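Local coordinates for LRA-12 (Uncultured bacterium, PDB 5AEB), which hydrolyses beta-lactam antibiotics, carbapenems among them, as a class B3 metallo-beta-lactamase that works with two zinc ions, at residues Ala15-Pro20 and Tyr36-Tyr41; Arg25-Leu30 and Asp241-Lys246; Lys8-Ser13 and Gly128-Pro133. One frame throughout, in Å; residues are numbered along the deposited sequence.

In the fold
Each contact involves the first 41 residues of LRA-12; contacts 2 and 3 join them to distant parts of the chain. Contact 1 is nearest the active site: Asp37 is hydrogen-bonded to the zinc ligand His227, and the side chain of Leu38 comes to about 5 Å from a bound zinc. Contact 3 lies about 16 Å from it, centre to centre, and touches it where Val12 packs on Trp17; its Met130 stays about 9 Å from zinc. Contact 2 is across the chain's centre from contact 3, their nearest atoms about 22 Å apart, and away from the metals. It reaches contact 1, at 19 Å between centres, through Tyr41 packed on Leu30 and Ile26.

Contact 1: residues Ala15-Pro20 and Tyr36-Tyr41; sequences ADWSKP and YDLACY
Two backbone hydrogen bonds join these irregular segments: Tyr36 N to Lys19 O at 2.8 Å, nearly along the C=O axis, and Asp37 N to Asp16 O at 3.2 Å, with the donor well above the carbonyl plane. Tyr36 runs alongside both Asp16 and Lys19, whose side chains point the same way. Asp16 brings its carboxylate to the CD1-CE1 side of the ring, CG lying 3.5 Å from Tyr36 CD1, while the long Lys19 chain bends at its last torsion (chi4 -83°) to bring NZ within 3.7 Å of Tyr36 CD2. Leu38 sets CD2 over one face of the indole, 3.6 Å from the centroid of the five-membered ring of Trp17 and almost on its normal, a CH-pi contact suited to a branched aliphatic chain. The indole also meets the ring of His227 and touches Asp88, both zinc ligands. Asp37 lies beside it, carboxylate 16° from the ring plane, and OD2 accepts a weak, bent bond from Trp17 NE1 at 3.3 Å. Its stronger partner is His227 ND1, while OD1 takes the N-H of Ser229. This second-shell carboxylate is thus placed to help orient a zinc-binding histidine, and its negative charge would probably make that imidazole more electron-rich.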
ATOM      1  N   ALA A  15     -10.380 -15.347   4.404  1.00 32.73           N
ATOM      2  CA  ALA A  15     -11.029 -15.419   3.089  1.00 32.60           C
ATOM      3  C   ALA A  15     -11.197 -14.070   2.379  1.00 31.57           C
ATOM      4  O   ALA A  15     -11.196 -14.019   1.156  1.00 31.33           O
ATOM      5  CB  ALA A  15     -12.375 -16.119   3.188  1.00 33.29           C
ATOM      6  N   ASP A  16     -11.366 -12.992   3.143  1.00 31.43           N
ATOM      7  CA  ASP A  16     -11.509 -11.638   2.585  1.00 30.80           C
ATOM      8  C   ASP A  16     -10.284 -11.149   1.787  1.00 29.27           C
ATOM      9  O   ASP A  16     -10.407 -10.217   0.983  1.00 28.61           O
ATOM     10  CB  ASP A  16     -11.857 -10.626   3.699  1.00 31.71           C
ATOM     11  CG  ASP A  16     -13.308 -10.756   4.183  1.00 33.91           C
ATOM     12  OD1 ASP A  16     -14.105 -11.468   3.533  1.00 35.09           O
ATOM     13  OD2 ASP A  16     -13.666 -10.143   5.216  1.00 35.29           O
ATOM     14  N   TRP A  17      -9.114 -11.763   2.006  1.00 28.38           N
ATOM     15  CA  TRP A  17      -7.924 -11.403   1.238  1.00 27.41           C
ATOM     16  C   TRP A  17      -8.083 -11.725  -0.223  1.00 27.88           C
ATOM     17  O   TRP A  17      -7.634 -10.985  -1.063  1.00 28.04           O
ATOM     18  CB  TRP A  17      -6.684 -12.056   1.828  1.00 26.93           C
ATOM     19  CG  TRP A  17      -6.186 -11.391   3.097  1.00 26.58           C
ATOM     20  CD1 TRP A  17      -6.870 -10.499   3.933  1.00 26.47           C
ATOM     21  CD2 TRP A  17      -4.872 -11.569   3.738  1.00 26.32           C
ATOM     22  NE1 TRP A  17      -6.073 -10.110   4.983  1.00 26.39           N
ATOM     23  CE2 TRP A  17      -4.884 -10.727   4.945  1.00 26.15           C
ATOM     24  CE3 TRP A  17      -3.747 -12.332   3.460  1.00 26.21           C
ATOM     25  CZ2 TRP A  17      -3.788 -10.646   5.803  1.00 26.52           C
ATOM     26  CZ3 TRP A  17      -2.645 -12.229   4.320  1.00 26.18           C
ATOM     27  CH2 TRP A  17      -2.671 -11.415   5.470  1.00 26.30           C
ATOM     28  N   SER A  18      -8.748 -12.819  -0.550  1.00 29.14           N
ATOM     29  CA  SER A  18      -8.965 -13.180  -1.947  1.00 30.05           C
ATOM     30  C   SER A  18     -10.377 -12.892  -2.447  1.00 30.77           C
ATOM     31  O   SER A  18     -10.627 -12.964  -3.641  1.00 30.49           O
ATOM     32  CB  SER A  18      -8.634 -14.658  -2.162  1.00 30.94           C
ATOM     33  OG  SER A  18      -9.439 -15.422  -1.289  1.00 31.61           O
ATOM     34  N   LYS A  19     -11.293 -12.549  -1.542  1.00 31.92           N
ATOM     35  CA  LYS A  19     -12.669 -12.230  -1.913  1.00 33.51           C
ATOM     36  C   LYS A  19     -12.776 -11.028  -2.890  1.00 33.12           C
ATOM     37  O   LYS A  19     -12.322  -9.944  -2.574  1.00 33.07           O
ATOM     38  CB  LYS A  19     -13.467 -11.982  -0.633  1.00 34.87           C
ATOM     39  CG  LYS A  19     -14.956 -11.744  -0.827  1.00 35.99           C
ATOM     40  CD  LYS A  19     -15.681 -11.934   0.486  1.00 37.50           C
ATOM     41  CE  LYS A  19     -17.194 -11.841   0.291  1.00 39.59           C
ATOM     42  NZ  LYS A  19     -17.648 -10.423   0.278  1.00 39.41           N
ATOM     43  N   PRO A  20     -13.359 -11.222  -4.088  1.00 34.00           N
ATOM     44  CA  PRO A  20     -13.484 -10.072  -5.017  1.00 33.11           C
ATOM     45  C   PRO A  20     -14.385  -8.958  -4.495  1.00 32.69           C
ATOM     46  O   PRO A  20     -15.335  -9.213  -3.751  1.00 33.36           O
ATOM     47  CB  PRO A  20     -14.116 -10.685  -6.283  1.00 34.23           C
ATOM     48  CG  PRO A  20     -14.641 -12.034  -5.863  1.00 35.45           C
ATOM     49  CD  PRO A  20     -13.747 -12.494  -4.740  1.00 35.15           C
ATOM     50  N   TYR A  36     -11.541  -7.566  -1.218  1.00 23.70           N
ATOM     51  CA  TYR A  36     -12.405  -7.115  -0.165  1.00 24.43           C
ATOM     52  C   TYR A  36     -11.572  -6.510   0.987  1.00 23.80           C
ATOM     53  O   TYR A  36     -12.004  -5.513   1.566  1.00 23.93           O
ATOM     54  CB  TYR A  36     -13.345  -8.232   0.306  1.00 25.89           C
ATOM     55  CG  TYR A  36     -14.385  -7.738   1.283  1.00 27.04           C
ATOM     56  CD1 TYR A  36     -14.096  -7.690   2.645  1.00 27.43           C
ATOM     57  CD2 TYR A  36     -15.657  -7.313   0.852  1.00 27.95           C
ATOM     58  CE1 TYR A  36     -15.018  -7.230   3.562  1.00 28.65           C
ATOM     59  CE2 TYR A  36     -16.602  -6.854   1.772  1.00 28.92           C
ATOM     60  CZ  TYR A  36     -16.269  -6.810   3.126  1.00 29.12           C
ATOM     61  OH  TYR A  36     -17.143  -6.355   4.085  1.00 30.16           O
ATOM     62  N   ASP A  37     -10.398  -7.081   1.283  1.00 23.19           N
ATOM     63  CA  ASP A  37      -9.450  -6.527   2.288  1.00 22.96           C
ATOM     64  C   ASP A  37      -8.046  -6.089   1.797  1.00 22.05           C
ATOM     65  O   ASP A  37      -7.423  -5.251   2.429  1.00 21.70           O
ATOM     66  CB  ASP A  37      -9.286  -7.449   3.507  1.00 23.74           C
ATOM     67  CG  ASP A  37      -8.682  -6.716   4.725  1.00 24.15           C
ATOM     68  OD1 ASP A  37      -9.230  -5.684   5.185  1.00 24.56           O
ATOM     69  OD2 ASP A  37      -7.650  -7.169   5.236  1.00 24.22           O
ATOM     70  N   LEU A  38      -7.533  -6.645   0.698  1.00 21.77           N
ATOM     71  CA  LEU A  38      -6.214  -6.199   0.201  1.00 21.03           C
ATOM     72  C   LEU A  38      -6.369  -5.015  -0.740  1.00 20.40           C
ATOM     73  O   LEU A  38      -6.882  -5.135  -1.843  1.00 20.02           O
ATOM     74  CB  LEU A  38      -5.399  -7.347  -0.405  1.00 21.10           C
ATOM     75  CG  LEU A  38      -5.344  -8.574   0.517  1.00 21.76           C
ATOM     76  CD1 LEU A  38      -4.493  -9.688  -0.081  1.00 21.80           C
ATOM     77  CD2 LEU A  38      -4.789  -8.162   1.881  1.00 21.57           C
ATOM     78  N   ALA A  39      -5.936  -3.855  -0.273  1.00 20.29           N
ATOM     79  CA  ALA A  39      -6.239  -2.591  -0.946  1.00 20.19           C
ATOM     80  C   ALA A  39      -5.235  -2.338  -2.039  1.00 20.33           C
ATOM     81  O   ALA A  39      -4.013  -2.352  -1.811  1.00 20.77           O
ATOM     82  CB  ALA A  39      -6.245  -1.450   0.049  1.00 20.28           C
ATOM     83  N   CYS A  40      -5.758  -2.150  -3.243  1.00 20.30           N
ATOM     84  CA  CYS A  40      -4.964  -1.793  -4.411  1.00 19.90           C
ATOM     85  C   CYS A  40      -5.622  -0.580  -5.026  1.00 19.30           C
ATOM     86  O   CYS A  40      -6.867  -0.454  -5.022  1.00 19.02           O
ATOM     87  CB  CYS A  40      -4.964  -2.932  -5.420  1.00 20.62           C
ATOM     88  SG  CYS A  40      -4.437  -4.476  -4.660  1.00 22.67           S
ATOM     89  N   TYR A  41      -4.796   0.299  -5.569  1.00 18.64           N
ATOM     90  CA  TYR A  41      -5.290   1.564  -6.063  1.00 18.67           C
ATOM     91  C   TYR A  41      -4.803   1.806  -7.466  1.00 18.78           C
ATOM     92  O   TYR A  41      -3.694   1.375  -7.840  1.00 18.85           O
ATOM     93  CB  TYR A  41      -4.854   2.704  -5.133  1.00 18.73           C
ATOM     94  CG  TYR A  41      -5.299   2.488  -3.703  1.00 18.76           C
ATOM     95  CD1 TYR A  41      -6.601   2.783  -3.303  1.00 18.87           C
ATOM     96  CD2 TYR A  41      -4.413   1.975  -2.756  1.00 18.81           C
ATOM     97  CE1 TYR A  41      -7.013   2.576  -1.993  1.00 19.04           C
ATOM     98  CE2 TYR A  41      -4.818   1.739  -1.455  1.00 18.95           C
ATOM     99  CZ  TYR A  41      -6.119   2.058  -1.070  1.00 19.08           C
ATOM    100  OH  TYR A  41      -6.505   1.832   0.235  1.00 19.35           O
TER

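Contact 2: residues Arg25-Leu30 and Asp241-Lys246; sequences RIAGNL and DGYNPK. With SO4 (sulfate ion), chain E; SO4 (sulfate ion), chain F.
A classic beta bulge, Ile26 and Ala27 facing Leu30, and the type II' turn Ala27-Leu30 end 24-27, an edge strand of the seven-stranded sheet, and the loop before helix 251-267 packs against them. Gly28 takes up the positive phi of the turn, and its N-H points almost straight (173°) at Tyr243 OH, 2.8 Å away at the ring edge. The same hydroxyl is hydrogen-bonded to Asp174 OD2. Arg25, extended from CG to NE, lays its guanidinium flat on Tyr243, centres 3.9 Å apart and planes at 12°, with NH1 over the middle of the ring. Pro245 CD sits 3.6 Å above the opposite face, so the phenol is sandwiched between a cation and a proline. On the proline side, Pro245 CB meets Ala27 CB at 4.1 Å, and Pro245 CA approaches Ile26 O in a CA-H...O contact. Arg25 NE donates to a lone pair of Gly28 O at 2.8 Å, in the guanidinium plane. Of two sulfates, probably from the crystallisation liquor, one (chain F) accepts from Arg25 NH1 through O4 at 2.7 Å; the other accepts from Gly242 N. The NE bond and the cation-pi stack fix the guanidinium's position and rotation, and the sulfate beside it marks a spot where an anion can bind.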
ATOM      1  N   ARG A  25     -14.418   4.489  -7.675  1.00 24.51           N
ATOM      2  CA  ARG A  25     -13.739   5.759  -7.569  1.00 24.41           C
ATOM      3  C   ARG A  25     -13.881   6.290  -6.122  1.00 24.37           C
ATOM      4  O   ARG A  25     -14.979   6.440  -5.600  1.00 24.36           O
ATOM      5  CB  ARG A  25     -14.376   6.727  -8.578  1.00 25.40           C
ATOM      6  CG  ARG A  25     -13.639   8.033  -8.814  1.00 25.42           C
ATOM      7  CD  ARG A  25     -14.428   8.903  -9.801  1.00 26.43           C
ATOM      8  NE  ARG A  25     -13.740  10.181  -9.998  1.00 26.76           N
ATOM      9  CZ  ARG A  25     -14.322  11.328 -10.370  1.00 27.65           C
ATOM     10  NH1 ARG A  25     -15.629  11.379 -10.590  1.00 28.34           N
ATOM     11  NH2 ARG A  25     -13.583  12.438 -10.507  1.00 27.47           N
ATOM     12  N   ILE A  26     -12.740   6.546  -5.490  1.00 23.82           N
ATOM     13  CA  ILE A  26     -12.690   7.138  -4.186  1.00 24.01           C
ATOM     14  C   ILE A  26     -12.787   8.669  -4.327  1.00 24.27           C
ATOM     15  O   ILE A  26     -13.662   9.292  -3.725  1.00 24.89           O
ATOM     16  CB  ILE A  26     -11.380   6.729  -3.450  1.00 23.64           C
ATOM     17  CG1 ILE A  26     -11.328   5.192  -3.264  1.00 23.32           C
ATOM     18  CG2 ILE A  26     -11.252   7.450  -2.117  1.00 23.92           C
ATOM     19  CD1 ILE A  26      -9.913   4.636  -3.253  1.00 22.79           C
ATOM     20  N   ALA A  27     -11.888   9.259  -5.118  1.00 23.75           N
ATOM     21  CA  ALA A  27     -11.764  10.724  -5.190  1.00 24.23           C
ATOM     22  C   ALA A  27     -10.904  11.133  -6.388  1.00 23.88           C
ATOM     23  O   ALA A  27      -9.834  10.593  -6.577  1.00 23.30           O
ATOM     24  CB  ALA A  27     -11.164  11.263  -3.897  1.00 24.17           C
ATOM     25  N   GLY A  28     -11.380  12.068  -7.206  1.00 24.34           N
ATOM     26  CA  GLY A  28     -10.598  12.535  -8.346  1.00 24.50           C
ATOM     27  C   GLY A  28     -10.200  11.371  -9.251  1.00 23.89           C
ATOM     28  O   GLY A  28     -11.040  10.561  -9.630  1.00 23.81           O
ATOM     29  N   ASN A  29      -8.912  11.266  -9.545  1.00 23.75           N
ATOM     30  CA  ASN A  29      -8.404  10.181 -10.349  1.00 23.28           C
ATOM     31  C   ASN A  29      -7.925   8.941  -9.535  1.00 22.44           C
ATOM     32  O   ASN A  29      -7.279   8.063 -10.080  1.00 22.12           O
ATOM     33  CB  ASN A  29      -7.353  10.696 -11.349  1.00 24.58           C
ATOM     34  CG  ASN A  29      -6.039  11.123 -10.681  1.00 26.19           C
ATOM     35  OD1 ASN A  29      -5.988  11.379  -9.477  1.00 27.16           O
ATOM     36  ND2 ASN A  29      -4.958  11.201 -11.472  1.00 26.89           N
ATOM     37  N   LEU A  30      -8.276   8.861  -8.253  1.00 21.52           N
ATOM     38  CA  LEU A  30      -7.961   7.689  -7.426  1.00 20.88           C
ATOM     39  C   LEU A  30      -9.106   6.663  -7.380  1.00 20.64           C
ATOM     40  O   LEU A  30     -10.238   7.007  -7.032  1.00 21.05           O
ATOM     41  CB  LEU A  30      -7.586   8.105  -5.988  1.00 20.41           C
ATOM     42  CG  LEU A  30      -7.376   6.983  -4.967  1.00 20.06           C
ATOM     43  CD1 LEU A  30      -6.209   6.074  -5.371  1.00 19.39           C
ATOM     44  CD2 LEU A  30      -7.159   7.577  -3.572  1.00 19.91           C
ATOM     45  N   ASP A 241     -22.805   3.041  -4.155  1.00 49.17           N
ATOM     46  CA  ASP A 241     -22.939   4.359  -3.522  1.00 49.15           C
ATOM     47  C   ASP A 241     -22.839   5.482  -4.539  1.00 49.67           C
ATOM     48  O   ASP A 241     -23.455   6.540  -4.378  1.00 51.76           O
ATOM     49  CB  ASP A 241     -21.848   4.598  -2.462  1.00 48.99           C
ATOM     50  CG  ASP A 241     -22.145   3.928  -1.130  1.00 48.73           C
ATOM     51  OD1 ASP A 241     -23.147   3.204  -1.017  1.00 48.90           O
ATOM     52  OD2 ASP A 241     -21.345   4.122  -0.191  1.00 48.45           O
ATOM     53  N   GLY A 242     -22.046   5.263  -5.579  1.00 48.33           N
ATOM     54  CA  GLY A 242     -21.689   6.352  -6.470  1.00 48.42           C
ATOM     55  C   GLY A 242     -20.579   7.182  -5.857  1.00 45.61           C
ATOM     56  O   GLY A 242     -20.098   6.889  -4.755  1.00 46.33           O
ATOM     57  N   TYR A 243     -20.174   8.222  -6.580  1.00 43.53           N
ATOM     58  CA  TYR A 243     -19.075   9.100  -6.194  1.00 40.01           C
ATOM     59  C   TYR A 243     -19.341   9.904  -4.906  1.00 38.97           C
ATOM     60  O   TYR A 243     -20.288  10.674  -4.833  1.00 38.78           O
ATOM     61  CB  TYR A 243     -18.766  10.035  -7.361  1.00 38.88           C
ATOM     62  CG  TYR A 243     -17.499  10.825  -7.199  1.00 37.02           C
ATOM     63  CD1 TYR A 243     -16.288  10.180  -7.017  1.00 35.33           C
ATOM     64  CD2 TYR A 243     -17.512  12.224  -7.251  1.00 36.67           C
ATOM     65  CE1 TYR A 243     -15.120  10.894  -6.878  1.00 34.31           C
ATOM     66  CE2 TYR A 243     -16.345  12.954  -7.106  1.00 35.95           C
ATOM     67  CZ  TYR A 243     -15.150  12.272  -6.925  1.00 34.53           C
ATOM     68  OH  TYR A 243     -13.979  12.948  -6.788  1.00 33.94           O
ATOM     69  N   ASN A 244     -18.497   9.716  -3.893  1.00 37.17           N
ATOM     70  CA  ASN A 244     -18.603  10.483  -2.657  1.00 36.13           C
ATOM     71  C   ASN A 244     -17.291  10.586  -1.886  1.00 34.35           C
ATOM     72  O   ASN A 244     -17.117   9.874  -0.894  1.00 33.23           O
ATOM     73  CB  ASN A 244     -19.659   9.886  -1.727  1.00 37.48           C
ATOM     74  CG  ASN A 244     -20.059  10.846  -0.603  1.00 38.61           C
ATOM     75  OD1 ASN A 244     -19.844  12.066  -0.689  1.00 38.89           O
ATOM     76  ND2 ASN A 244     -20.659  10.299   0.450  1.00 39.12           N
ATOM     77  N   PRO A 245     -16.386  11.492  -2.316  1.00 33.50           N
ATOM     78  CA  PRO A 245     -15.084  11.709  -1.649  1.00 32.20           C
ATOM     79  C   PRO A 245     -15.211  12.006  -0.149  1.00 31.91           C
ATOM     80  O   PRO A 245     -14.312  11.657   0.656  1.00 30.87           O
ATOM     81  CB  PRO A 245     -14.511  12.944  -2.350  1.00 32.45           C
ATOM     82  CG  PRO A 245     -15.330  13.164  -3.569  1.00 33.76           C
ATOM     83  CD  PRO A 245     -16.605  12.395  -3.467  1.00 33.85           C
ATOM     84  N   LYS A 246     -16.311  12.644   0.240  1.00 32.07           N
ATOM     85  CA  LYS A 246     -16.435  13.100   1.632  1.00 31.76           C
ATOM     86  C   LYS A 246     -16.540  11.967   2.668  1.00 30.63           C
ATOM     87  O   LYS A 246     -16.105  12.137   3.817  1.00 29.42           O
ATOM     88  CB  LYS A 246     -17.528  14.168   1.770  1.00 33.29           C
ATOM     89  CG  LYS A 246     -17.121  15.454   1.034  1.00 34.91           C
ATOM     90  CD  LYS A 246     -18.261  16.432   0.894  1.00 36.36           C
ATOM     91  CE  LYS A 246     -17.847  17.628   0.058  1.00 37.89           C
ATOM     92  NZ  LYS A 246     -18.971  18.625   0.073  1.00 40.41           N
TER
HETATM   93  S   SO4 E1309     -19.941   2.802  -6.879  1.00 71.03           S
HETATM   94  O1  SO4 E1309     -19.603   3.759  -5.788  1.00 66.39           O
HETATM   95  O2  SO4 E1309     -19.917   1.403  -6.357  1.00 59.84           O
HETATM   96  O3  SO4 E1309     -18.956   2.979  -7.980  1.00 67.85           O
HETATM   97  O4  SO4 E1309     -21.285   3.138  -7.420  1.00 72.12           O
HETATM   98  S   SO4 F1310     -16.390  14.775 -11.773  1.00 76.51           S
HETATM   99  O1  SO4 F1310     -16.660  16.196 -11.452  1.00 80.49           O
HETATM  100  O2  SO4 F1310     -15.099  14.714 -12.520  1.00 68.49           O
HETATM  101  O3  SO4 F1310     -17.505  14.217 -12.582  1.00 72.97           O
HETATM  102  O4  SO4 F1310     -16.346  13.998 -10.508  1.00 72.89           O

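Contact 3: residues Lys8-Ser13 and Gly128-Pro133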
ATOM      1  N   LYS A   8       6.735 -20.102  -2.212  1.00 40.29           N
ATOM      2  CA  LYS A   8       5.599 -20.639  -1.489  1.00 40.79           C
ATOM      3  C   LYS A   8       4.905 -19.574  -0.666  1.00 38.89           C
ATOM      4  O   LYS A   8       5.409 -19.127   0.355  1.00 38.43           O
ATOM      5  CB  LYS A   8       6.009 -21.827  -0.620  1.00 43.20           C
ATOM      6  CG  LYS A   8       6.229 -23.108  -1.424  1.00 46.55           C
ATOM      7  CD  LYS A   8       5.818 -24.364  -0.661  1.00 49.39           C
ATOM      8  CE  LYS A   8       6.937 -24.896   0.228  1.00 51.91           C
ATOM      9  NZ  LYS A   8       7.325 -23.903   1.275  1.00 51.46           N
ATOM     10  N   GLU A   9       3.742 -19.158  -1.141  1.00 37.65           N
ATOM     11  CA  GLU A   9       2.925 -18.198  -0.425  1.00 36.33           C
ATOM     12  C   GLU A   9       2.437 -18.825   0.876  1.00 36.80           C
ATOM     13  O   GLU A   9       1.873 -19.928   0.854  1.00 37.05           O
ATOM     14  CB  GLU A   9       1.741 -17.800  -1.283  1.00 35.11           C
ATOM     15  CG  GLU A   9       0.902 -16.704  -0.671  1.00 33.92           C
ATOM     16  CD  GLU A   9       0.067 -16.013  -1.707  1.00 32.85           C
ATOM     17  OE1 GLU A   9       0.594 -15.100  -2.393  1.00 31.95           O
ATOM     18  OE2 GLU A   9      -1.105 -16.409  -1.842  1.00 32.70           O
ATOM     19  N   PRO A  10       2.642 -18.124   2.012  1.00 36.09           N
ATOM     20  CA  PRO A  10       2.185 -18.643   3.305  1.00 36.72           C
ATOM     21  C   PRO A  10       0.672 -18.886   3.320  1.00 36.74           C
ATOM     22  O   PRO A  10      -0.056 -18.272   2.532  1.00 36.45           O
ATOM     23  CB  PRO A  10       2.545 -17.513   4.282  1.00 36.07           C
ATOM     24  CG  PRO A  10       3.643 -16.782   3.590  1.00 35.21           C
ATOM     25  CD  PRO A  10       3.227 -16.785   2.156  1.00 34.69           C
ATOM     26  N   THR A  11       0.227 -19.786   4.200  1.00 37.57           N
ATOM     27  CA  THR A  11      -1.189 -20.089   4.403  1.00 37.95           C
ATOM     28  C   THR A  11      -1.971 -18.818   4.685  1.00 36.63           C
ATOM     29  O   THR A  11      -1.582 -18.020   5.545  1.00 36.25           O
ATOM     30  CB  THR A  11      -1.370 -21.060   5.594  1.00 39.83           C
ATOM     31  OG1 THR A  11      -0.614 -22.259   5.347  1.00 42.04           O
ATOM     32  CG2 THR A  11      -2.849 -21.397   5.838  1.00 39.11           C
ATOM     33  N   VAL A  12      -3.059 -18.624   3.950  1.00 35.93           N
ATOM     34  CA  VAL A  12      -3.938 -17.482   4.193  1.00 35.08           C
ATOM     35  C   VAL A  12      -5.209 -18.001   4.842  1.00 36.07           C
ATOM     36  O   VAL A  12      -5.939 -18.768   4.228  1.00 36.89           O
ATOM     37  CB  VAL A  12      -4.295 -16.704   2.899  1.00 33.74           C
ATOM     38  CG1 VAL A  12      -5.278 -15.565   3.216  1.00 32.89           C
ATOM     39  CG2 VAL A  12      -3.039 -16.187   2.216  1.00 32.20           C
ATOM     40  N   SER A  13      -5.456 -17.565   6.076  1.00 36.62           N
ATOM     41  CA  SER A  13      -6.622 -17.977   6.854  1.00 38.19           C
ATOM     42  C   SER A  13      -7.837 -17.054   6.653  1.00 37.26           C
ATOM     43  O   SER A  13      -8.959 -17.446   6.930  1.00 38.21           O
ATOM     44  CB  SER A  13      -6.254 -18.039   8.345  1.00 40.24           C
ATOM     45  OG  SER A  13      -5.743 -16.776   8.794  1.00 41.00           O
ATOM     46  N   GLY A 128      12.671 -19.381   2.698  1.00 44.70           N
ATOM     47  CA  GLY A 128      12.504 -19.239   1.248  1.00 41.16           C
ATOM     48  C   GLY A 128      11.571 -18.107   0.823  1.00 38.79           C
ATOM     49  O   GLY A 128      10.988 -17.418   1.680  1.00 37.39           O
ATOM     50  N   SER A 129      11.436 -17.916  -0.494  1.00 35.72           N
ATOM     51  CA  SER A 129      10.580 -16.856  -1.061  1.00 33.50           C
ATOM     52  C   SER A 129       9.101 -17.034  -0.759  1.00 32.58           C
ATOM     53  O   SER A 129       8.547 -18.106  -0.976  1.00 32.58           O
ATOM     54  CB  SER A 129      10.774 -16.737  -2.576  1.00 32.51           C
ATOM     55  OG  SER A 129      11.980 -16.068  -2.870  1.00 32.05           O
ATOM     56  N   MET A 130       8.469 -15.967  -0.266  1.00 31.63           N
ATOM     57  CA  MET A 130       7.024 -15.968   0.006  1.00 30.89           C
ATOM     58  C   MET A 130       6.165 -15.363  -1.109  1.00 28.14           C
ATOM     59  O   MET A 130       4.959 -15.564  -1.153  1.00 28.06           O
ATOM     60  CB  MET A 130       6.743 -15.297   1.340  1.00 32.72           C
ATOM     61  CG  MET A 130       7.467 -15.955   2.507  1.00 36.62           C
ATOM     62  SD  MET A 130       7.769 -14.760   3.827  1.00 41.00           S
ATOM     63  CE  MET A 130       6.076 -14.489   4.325  1.00 38.60           C
ATOM     64  N   PHE A 131       6.796 -14.624  -2.009  1.00 26.12           N
ATOM     65  CA  PHE A 131       6.136 -14.101  -3.221  1.00 24.71           C
ATOM     66  C   PHE A 131       7.180 -14.058  -4.342  1.00 24.03           C
ATOM     67  O   PHE A 131       8.393 -14.112  -4.056  1.00 23.68           O
ATOM     68  CB  PHE A 131       5.531 -12.697  -2.982  1.00 23.28           C
ATOM     69  CG  PHE A 131       6.529 -11.682  -2.494  1.00 22.43           C
ATOM     70  CD1 PHE A 131       7.249 -10.899  -3.394  1.00 21.91           C
ATOM     71  CD2 PHE A 131       6.745 -11.502  -1.132  1.00 22.40           C
ATOM     72  CE1 PHE A 131       8.188  -9.968  -2.936  1.00 21.78           C
ATOM     73  CE2 PHE A 131       7.664 -10.566  -0.664  1.00 22.35           C
ATOM     74  CZ  PHE A 131       8.389  -9.789  -1.566  1.00 21.92           C
ATOM     75  N   GLU A 132       6.721 -13.956  -5.596  1.00 23.48           N
ATOM     76  CA  GLU A 132       7.664 -13.893  -6.745  1.00 23.79           C
ATOM     77  C   GLU A 132       8.551 -12.647  -6.643  1.00 22.77           C
ATOM     78  O   GLU A 132       8.032 -11.529  -6.559  1.00 22.06           O
ATOM     79  CB  GLU A 132       6.922 -13.927  -8.094  1.00 24.33           C
ATOM     80  CG  GLU A 132       7.826 -13.971  -9.350  1.00 25.45           C
ATOM     81  CD  GLU A 132       8.600 -15.280  -9.495  1.00 27.53           C
ATOM     82  OE1 GLU A 132       8.099 -16.355  -9.096  1.00 27.46           O
ATOM     83  OE2 GLU A 132       9.749 -15.227  -9.995  1.00 29.51           O
ATOM     84  N   PRO A 133       9.885 -12.837  -6.599  1.00 22.82           N
ATOM     85  CA  PRO A 133      10.819 -11.705  -6.587  1.00 22.43           C
ATOM     86  C   PRO A 133      10.509 -10.668  -7.679  1.00 21.48           C
ATOM     87  O   PRO A 133      10.088 -11.019  -8.763  1.00 21.24           O
ATOM     88  CB  PRO A 133      12.167 -12.358  -6.891  1.00 23.07           C
ATOM     89  CG  PRO A 133      12.028 -13.731  -6.315  1.00 24.11           C
ATOM     90  CD  PRO A 133      10.590 -14.128  -6.534  1.00 23.73           C
TER
HETATM   91  O   HOH W   1       3.108 -14.649  -2.974  1.00 20.45           O
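Met130 and Pro10 form the tight centre of this surface contact between two irregular segments. Their side chains cross at about a right angle, and Met130 CE presses on Pro10 CG at 3.4 Å, closer than usual for two carbons. The bend at chi3 (68°) turns the methyl back to the pyrrolidine, and Met130 CB lies beside Pro10 CD. A flexible thioether chain can follow the rigid proline ring in this way, and Tyr87 touches both residues, so the apolar cluster continues onto helix 87-90.

The backbones meet more polarly. Lys8 N donates to Ser129 O at 3.0 Å, in the carbonyl plane and fairly straight. Two CA-H...O contacts follow: Met130 CA to Lys8 O, and Glu9 CA to Met130 O at 3.4 Å. Glu9 makes the water-mediated side. Its chain, CG anti to the backbone N and extended beyond CG, leaves a separation from Met130 that a water spans, donating to Glu9 OE1 at 2.6 Å and to Met130 O at 2.8 Å. OE1 also accepts from Ala57 N, which fixes the acid in place. The loose side is Lys8, which starts outward from 128-133 and skirts it at the exposed rim, as suits a long charged chain.

One backbone hydrogen bond, two CA-H...O contacts, a small apolar cluster and a bridging water thus lay the N-terminal segment across the loop between helix 111-115 and strand 138-140, by the rim of the di-zinc site of the metallo-beta-lactamase fold, beside helix 87-90 with its zinc ligands Asp88 and His89.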